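FAD-dependent oxidoreductase (PDB 3M9V) is a flavin-dependent oxidoreductase of the acyl-CoA dehydrogenase family that acts in the biosynthesis of the sugar D-kijanose and binds dTDP. Local coordinates at the interface of chains A and B. Coordinates in Å, arbitrary orientation; residue numbers count along the deposited sequence, not the author numbering. Chains: chain A/B, FAD-dependent oxidoreductase.

The interface of chains A and B. Residues chain A 275, 279, 283, 297, 301; chain B 338, 398-399, 402-403.
B:Arg338 reaches across to A:Asp301 and grips its carboxylate side-on, in a bidentate salt bridge that gives each oxygen its own nitrogen. NE of B:Arg338 lies 2.8 Å from OD2 of A:Asp301. The terminal NH2 of B:Arg338 lies 3.0 Å from OD1 of A:Asp301, and both bonds are nearly straight. The carboxylate carbon sits at the guanidinium edge, in its plane, but the two planes are turned 29° apart, and the nitrogens come from the syn sides, tilted out of the carboxylate plane. The arginine chain bends at chi2 (85°) and the guanidinium is turned about CD–NE, which together present the NE–NH2 edge.

OD1 of A:Asp301 also accepts from the phenol OH of A:Tyr275 at 2.7 Å, on its anti side and likewise off the plane. Phenol and NH2 share one face of the carboxylate. With one donor from each chain, OD1 couples the subunits, and the phenol limits carboxylate rotation. An alanine in place of A:Asp301 would probably leave the guanidinium of B:Arg338 without its charge partner and the A:Tyr275 hydroxyl without its acceptor.

Beside this cluster, CB of B:Ala402 packs against the tyrosine hydroxyl and lies 3.8 Å from CG1 of A:Val297. Farther along, CG1 of A:Val279, anti to the backbone N (chi1 178°), meets CD2 of B:Leu403 at 3.9 Å, while CG2 covers one face of the A:Tyr275 ring near the rim and may steady the phenol.

Helices 264-283 and 291-323 of chain A thus receive helix 329-362 and the end of helix 391-402, with B:Leu403 just beyond it. Repeated by two-fold symmetry, this patch joins two subunits of the deposited tetramer, likely biological given the tetramers common in this family.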
# COMPACT_ATOMS: atom_id res chain seq x y z
N TYR A 275 -0.77 -18.91 -4.60
CA TYR A 275 0.23 -18.62 -5.62
C TYR A 275 0.35 -19.81 -6.58
O TYR A 275 0.38 -19.61 -7.80
CB TYR A 275 1.55 -18.43 -4.91
CG TYR A 275 2.71 -18.03 -5.80
CD1 TYR A 275 2.54 -17.10 -6.84
CD2 TYR A 275 3.97 -18.55 -5.61
CE1 TYR A 275 3.62 -16.73 -7.65
CE2 TYR A 275 5.06 -18.15 -6.39
CZ TYR A 275 4.88 -17.23 -7.38
OH TYR A 275 5.99 -16.89 -8.12
N VAL A 279 -0.23 -19.65 -10.61
CA VAL A 279 0.84 -19.98 -11.56
C VAL A 279 0.36 -21.12 -12.47
O VAL A 279 0.51 -21.03 -13.69
CB VAL A 279 2.15 -20.31 -10.79
CG1 VAL A 279 3.29 -20.72 -11.71
CG2 VAL A 279 2.57 -19.08 -9.99
N GLU A 283 0.08 -21.02 -16.62
CA GLU A 283 0.77 -21.96 -17.49
C GLU A 283 -0.17 -22.78 -18.36
O GLU A 283 0.28 -23.35 -19.35
CB GLU A 283 1.68 -22.86 -16.67
CG GLU A 283 2.48 -21.94 -15.78
CD GLU A 283 3.70 -22.58 -15.17
OE1 GLU A 283 3.64 -23.76 -14.76
OE2 GLU A 283 4.71 -21.86 -15.11
N VAL A 297 3.05 -11.48 -10.90
CA VAL A 297 3.78 -12.69 -10.57
C VAL A 297 5.08 -12.33 -9.85
O VAL A 297 5.43 -12.97 -8.86
CB VAL A 297 4.10 -13.53 -11.86
CG1 VAL A 297 5.17 -14.57 -11.52
CG2 VAL A 297 2.79 -14.20 -12.34
N ASP A 301 5.78 -13.24 -5.97
CA ASP A 301 6.93 -14.08 -5.68
C ASP A 301 7.78 -13.43 -4.58
O ASP A 301 8.31 -14.08 -3.68
CB ASP A 301 7.80 -14.20 -6.96
CG ASP A 301 8.76 -15.37 -6.89
OD1 ASP A 301 8.28 -16.49 -6.79
OD2 ASP A 301 9.99 -15.21 -6.92
N ARG B 338 17.83 -15.85 -7.15
CA ARG B 338 16.42 -15.79 -6.78
C ARG B 338 16.25 -15.38 -5.31
O ARG B 338 15.45 -14.50 -5.01
CB ARG B 338 15.78 -17.16 -7.01
CG ARG B 338 14.30 -17.19 -6.59
CD ARG B 338 13.44 -16.69 -7.74
NE ARG B 338 12.01 -17.03 -7.69
CZ ARG B 338 11.47 -18.15 -8.15
NH1 ARG B 338 12.24 -19.10 -8.66
NH2 ARG B 338 10.17 -18.35 -8.09
N LEU B 398 12.46 -12.29 -12.20
CA LEU B 398 11.56 -13.06 -11.35
C LEU B 398 10.39 -13.72 -12.06
O LEU B 398 10.09 -14.87 -11.76
CB LEU B 398 11.01 -12.25 -10.16
CG LEU B 398 12.13 -11.83 -9.19
CD1 LEU B 398 11.60 -10.82 -8.18
CD2 LEU B 398 12.74 -12.96 -8.42
N SER B 399 9.69 -13.03 -12.96
CA SER B 399 8.56 -13.71 -13.57
C SER B 399 9.07 -14.80 -14.52
O SER B 399 8.41 -15.82 -14.67
CB SER B 399 7.65 -12.74 -14.30
OG SER B 399 8.43 -12.04 -15.26
N ALA B 402 9.79 -17.75 -12.19
CA ALA B 402 8.62 -18.34 -11.55
C ALA B 402 7.81 -19.12 -12.58
O ALA B 402 7.19 -20.11 -12.24
CB ALA B 402 7.73 -17.28 -10.91
N LEU B 403 7.83 -18.71 -13.84
CA LEU B 403 6.96 -19.31 -14.83
C LEU B 403 7.78 -20.24 -15.73
O LEU B 403 7.24 -20.77 -16.71
CB LEU B 403 6.30 -18.25 -15.71
CG LEU B 403 5.23 -17.43 -14.98
CD1 LEU B 403 4.93 -16.19 -15.81
CD2 LEU B 403 3.98 -18.28 -14.74